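Local coordinates for alpha-L-rhamnosidase (Streptomyces avermitilis, PDB 3W5M), which hydrolyses terminal non-reducing alpha-L-rhamnose residues from rhamnosides such as citrus flavonoids and gum arabic, at residues A[117-131]-A[393-405]. Residues are numbered along the deposited sequence; the frame is centred on the assembly and turned at random.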
# COMPACT_ATOMS: atom_id res chain seq x y z
N GLN A 117 12.73 -21.75 -15.79
CA GLN A 117 13.79 -22.00 -14.83
C GLN A 117 13.26 -22.50 -13.49
O GLN A 117 14.05 -22.89 -12.61
CB GLN A 117 14.70 -20.78 -14.68
CG GLN A 117 15.68 -20.60 -15.83
CD GLN A 117 15.01 -20.11 -17.10
OE1 GLN A 117 14.68 -20.90 -17.98
NE2 GLN A 117 14.79 -18.81 -17.20
N TRP A 118 11.93 -22.52 -13.35
CA TRP A 118 11.28 -23.11 -12.17
C TRP A 118 10.96 -24.57 -12.45
O TRP A 118 10.41 -24.92 -13.51
CB TRP A 118 9.96 -22.43 -11.84
CG TRP A 118 10.04 -21.04 -11.34
CD1 TRP A 118 10.05 -19.88 -12.10
CD2 TRP A 118 10.02 -20.62 -9.97
NE1 TRP A 118 10.08 -18.77 -11.27
CE2 TRP A 118 10.06 -19.20 -9.96
CE3 TRP A 118 10.04 -21.31 -8.74
CZ2 TRP A 118 10.09 -18.46 -8.77
CZ3 TRP A 118 10.06 -20.56 -7.55
CH2 TRP A 118 10.08 -19.15 -7.58
N SER A 119 11.29 -25.44 -11.50
CA SER A 119 10.76 -26.79 -11.54
C SER A 119 9.84 -27.09 -10.33
O SER A 119 9.25 -28.17 -10.22
CB SER A 119 11.91 -27.78 -11.60
OG SER A 119 12.70 -27.65 -10.44
N ALA A 120 9.74 -26.12 -9.42
CA ALA A 120 8.87 -26.23 -8.26
C ALA A 120 7.39 -26.40 -8.67
O ALA A 120 7.01 -25.99 -9.77
CB ALA A 120 9.05 -24.99 -7.37
N LYS A 121 6.57 -27.00 -7.81
CA LYS A 121 5.11 -27.09 -8.01
C LYS A 121 4.36 -26.25 -6.99
O LYS A 121 4.76 -26.16 -5.81
CB LYS A 121 4.61 -28.54 -7.88
CG LYS A 121 5.46 -29.61 -8.54
CD LYS A 121 5.45 -29.54 -10.05
CE LYS A 121 5.88 -30.89 -10.62
NZ LYS A 121 6.58 -30.74 -11.92
N TRP A 122 3.24 -25.67 -7.42
CA TRP A 122 2.36 -24.97 -6.50
C TRP A 122 1.74 -25.95 -5.53
O TRP A 122 1.14 -26.95 -5.95
CB TRP A 122 1.27 -24.25 -7.27
CG TRP A 122 1.77 -23.10 -8.05
CD1 TRP A 122 2.09 -23.08 -9.41
CD2 TRP A 122 2.00 -21.78 -7.56
NE1 TRP A 122 2.51 -21.82 -9.77
CE2 TRP A 122 2.44 -21.00 -8.66
CE3 TRP A 122 1.87 -21.18 -6.30
CZ2 TRP A 122 2.77 -19.65 -8.53
CZ3 TRP A 122 2.21 -19.83 -6.17
CH2 TRP A 122 2.65 -19.09 -7.28
N ILE A 123 1.84 -25.66 -4.23
CA ILE A 123 1.20 -26.51 -3.24
C ILE A 123 0.35 -25.72 -2.25
O ILE A 123 0.62 -24.54 -1.96
CB ILE A 123 2.21 -27.37 -2.45
CG1 ILE A 123 3.21 -26.47 -1.68
CG2 ILE A 123 2.90 -28.40 -3.34
CD1 ILE A 123 4.14 -27.26 -0.78
N SER A 124 -0.66 -26.41 -1.70
CA SER A 124 -1.61 -25.84 -0.73
C SER A 124 -1.76 -26.82 0.42
O SER A 124 -1.55 -28.02 0.23
CB SER A 124 -2.98 -25.69 -1.37
OG SER A 124 -3.07 -24.56 -2.21
N ALA A 125 -2.17 -26.34 1.59
CA ALA A 125 -2.62 -27.24 2.66
C ALA A 125 -3.91 -27.95 2.19
O ALA A 125 -4.66 -27.37 1.38
CB ALA A 125 -2.89 -26.46 3.94
N PRO A 126 -4.17 -29.18 2.67
CA PRO A 126 -5.35 -29.93 2.22
C PRO A 126 -6.67 -29.36 2.77
O PRO A 126 -6.63 -28.50 3.66
CB PRO A 126 -5.07 -31.34 2.76
CG PRO A 126 -4.31 -31.08 4.01
CD PRO A 126 -3.38 -29.96 3.65
N ALA A 127 -7.80 -29.85 2.24
CA ALA A 127 -9.13 -29.29 2.53
C ALA A 127 -9.51 -29.17 4.03
O ALA A 127 -10.11 -28.17 4.41
CB ALA A 127 -10.21 -30.05 1.76
N PRO A 128 -9.15 -30.17 4.86
CA PRO A 128 -9.44 -30.05 6.29
C PRO A 128 -8.79 -28.82 6.96
O PRO A 128 -9.25 -28.38 8.02
CB PRO A 128 -8.85 -31.35 6.87
CG PRO A 128 -8.81 -32.32 5.75
CD PRO A 128 -8.67 -31.52 4.48
N LEU A 129 -7.73 -28.28 6.36
CA LEU A 129 -6.98 -27.15 6.93
C LEU A 129 -7.32 -25.80 6.27
O LEU A 129 -7.11 -24.74 6.87
CB LEU A 129 -5.46 -27.43 6.89
CG LEU A 129 -4.94 -28.67 7.63
CD1 LEU A 129 -3.41 -28.76 7.51
CD2 LEU A 129 -5.37 -28.68 9.10
N THR A 130 -7.85 -25.83 5.06
CA THR A 130 -8.09 -24.60 4.31
C THR A 130 -9.58 -24.31 4.13
O THR A 130 -9.95 -23.24 3.63
CB THR A 130 -7.45 -24.64 2.92
OG1 THR A 130 -7.96 -25.76 2.18
CG2 THR A 130 -5.94 -24.72 3.02
N GLU A 131 -10.44 -25.27 4.45
CA GLU A 131 -11.88 -25.01 4.37
C GLU A 131 -12.49 -25.02 5.76
O GLU A 131 -12.18 -25.87 6.58
CB GLU A 131 -12.58 -26.03 3.49
CG GLU A 131 -12.79 -25.54 2.07
CD GLU A 131 -11.53 -25.69 1.23
OE1 GLU A 131 -11.34 -26.78 0.65
OE2 GLU A 131 -10.76 -24.70 1.14
N TYR A 393 -9.38 -13.61 -6.00
CA TYR A 393 -8.62 -14.28 -7.05
C TYR A 393 -8.69 -15.81 -6.98
O TYR A 393 -8.45 -16.51 -7.98
CB TYR A 393 -7.15 -13.83 -7.04
CG TYR A 393 -6.93 -12.34 -7.23
CD1 TYR A 393 -6.93 -11.47 -6.16
CD2 TYR A 393 -6.75 -11.80 -8.51
CE1 TYR A 393 -6.71 -10.11 -6.33
CE2 TYR A 393 -6.56 -10.44 -8.70
CZ TYR A 393 -6.53 -9.60 -7.62
OH TYR A 393 -6.33 -8.24 -7.79
N GLY A 394 -8.96 -16.33 -5.80
CA GLY A 394 -9.01 -17.77 -5.59
C GLY A 394 -9.48 -18.05 -4.18
O GLY A 394 -9.66 -17.12 -3.37
N GLU A 395 -9.66 -19.33 -3.87
CA GLU A 395 -10.29 -19.73 -2.59
C GLU A 395 -9.29 -20.14 -1.53
O GLU A 395 -9.59 -20.04 -0.34
CB GLU A 395 -11.21 -20.94 -2.79
CG GLU A 395 -12.25 -20.80 -3.89
CD GLU A 395 -13.54 -20.17 -3.40
OE1 GLU A 395 -13.97 -20.48 -2.27
OE2 GLU A 395 -14.13 -19.36 -4.16
N ARG A 396 -8.15 -20.66 -1.97
CA ARG A 396 -7.16 -21.25 -1.05
C ARG A 396 -5.80 -20.72 -1.42
O ARG A 396 -5.46 -20.65 -2.62
CB ARG A 396 -7.10 -22.77 -1.19
CG ARG A 396 -8.32 -23.50 -0.66
CD ARG A 396 -8.41 -24.91 -1.21
NE ARG A 396 -9.74 -25.16 -1.75
CZ ARG A 396 -10.10 -24.91 -3.00
NH1 ARG A 396 -9.22 -24.40 -3.86
NH2 ARG A 396 -11.34 -25.16 -3.41
N PRO A 397 -4.99 -20.38 -0.41
CA PRO A 397 -3.64 -19.96 -0.79
C PRO A 397 -2.68 -21.09 -1.18
O PRO A 397 -2.82 -22.26 -0.75
CB PRO A 397 -3.15 -19.19 0.45
CG PRO A 397 -3.94 -19.74 1.57
CD PRO A 397 -5.28 -20.13 1.01
N ALA A 398 -1.70 -20.72 -1.98
CA ALA A 398 -0.72 -21.66 -2.49
C ALA A 398 0.69 -21.10 -2.42
O ALA A 398 0.89 -19.89 -2.50
CB ALA A 398 -1.08 -22.07 -3.93
N LEU A 399 1.65 -22.00 -2.25
CA LEU A 399 3.09 -21.69 -2.13
C LEU A 399 3.88 -22.25 -3.32
O LEU A 399 3.64 -23.38 -3.76
CB LEU A 399 3.64 -22.33 -0.83
CG LEU A 399 5.14 -22.19 -0.59
CD1 LEU A 399 5.57 -20.76 -0.25
CD2 LEU A 399 5.62 -23.17 0.48
N LEU A 400 4.87 -21.50 -3.78
CA LEU A 400 5.85 -21.99 -4.74
C LEU A 400 7.24 -21.71 -4.17
O LEU A 400 7.57 -20.57 -3.82
CB LEU A 400 5.67 -21.30 -6.11
CG LEU A 400 6.50 -21.85 -7.27
CD1 LEU A 400 5.93 -23.20 -7.70
CD2 LEU A 400 6.48 -20.88 -8.43
N ALA A 401 8.05 -22.76 -3.99
CA ALA A 401 9.39 -22.53 -3.40
C ALA A 401 10.45 -23.42 -4.07
O ALA A 401 10.19 -24.59 -4.34
CB ALA A 401 9.35 -22.79 -1.90
N GLN A 402 11.60 -22.84 -4.33
CA GLN A 402 12.74 -23.55 -4.96
C GLN A 402 14.04 -23.14 -4.30
O GLN A 402 14.45 -22.01 -4.40
CB GLN A 402 12.81 -23.19 -6.44
CG GLN A 402 13.88 -23.91 -7.27
CD GLN A 402 13.47 -23.92 -8.75
OE1 GLN A 402 12.37 -24.38 -9.08
NE2 GLN A 402 14.35 -23.44 -9.63
N LEU A 403 14.65 -24.10 -3.60
CA LEU A 403 15.92 -23.89 -2.94
C LEU A 403 17.01 -24.53 -3.76
O LEU A 403 16.92 -25.73 -4.11
CB LEU A 403 15.87 -24.51 -1.53
CG LEU A 403 17.20 -24.57 -0.77
CD1 LEU A 403 17.63 -23.19 -0.30
CD2 LEU A 403 17.05 -25.55 0.40
N GLU A 404 18.01 -23.74 -4.11
CA GLU A 404 19.14 -24.19 -4.93
C GLU A 404 20.43 -24.07 -4.15
O GLU A 404 20.79 -23.00 -3.72
CB GLU A 404 19.22 -23.36 -6.19
CG GLU A 404 17.94 -23.53 -7.01
CD GLU A 404 18.00 -22.84 -8.35
OE1 GLU A 404 19.08 -22.29 -8.70
OE2 GLU A 404 16.95 -22.84 -9.04
N VAL A 405 21.10 -25.19 -3.97
CA VAL A 405 22.39 -25.20 -3.28
C VAL A 405 23.48 -25.61 -4.27
O VAL A 405 23.36 -26.67 -4.90
CB VAL A 405 22.38 -26.22 -2.14
CG1 VAL A 405 23.62 -26.01 -1.27
CG2 VAL A 405 21.08 -26.09 -1.33
O HOH W 1 -2.60 -23.52 1.66
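Leu400 overlaps two indoles of segment 117-131: its CD2 lies 3.7 Å from the centroid of the six-membered ring of Trp118, 17° off the normal, and its CB lies 3.7 Å from that of Trp122, 9° off. Short distance and small tilt together identify both as CH-pi contacts. CG, anti to the backbone N (chi1 -172°), turns toward segment 117-131; from there the methyls part, CD2 to Trp118 and CD1 to Ala120 CB, 3.6 Å away. Two residues further along the strand, Gln402 reads three backbone groups with one amide. Its OE1 accepts from Ser119 N at 2.9 Å and from Ala120 N, the latter nearly along the C=O axis, while NE2 donates in its own amide plane to Gln117 O (3.0 Å) and to Glu404 OE2. A leucine here would probably leave both N-H groups and the Gln117 carbonyl without these partners. Ile123 and Leu399 form a single antiparallel hydrogen-bonded pair, followed by Ser124 OG donating to Pro397 O at 2.7 Å. Further on, Arg396 NE forms a salt bridge with Glu131 OE2 (3.1 Å), though its N-H bonds there are weak, and NH1 pairs with Asp465. One backbone bridge is thus supplemented by CH-pi packing, side-chain-to-backbone bonds and a terminal charge pair.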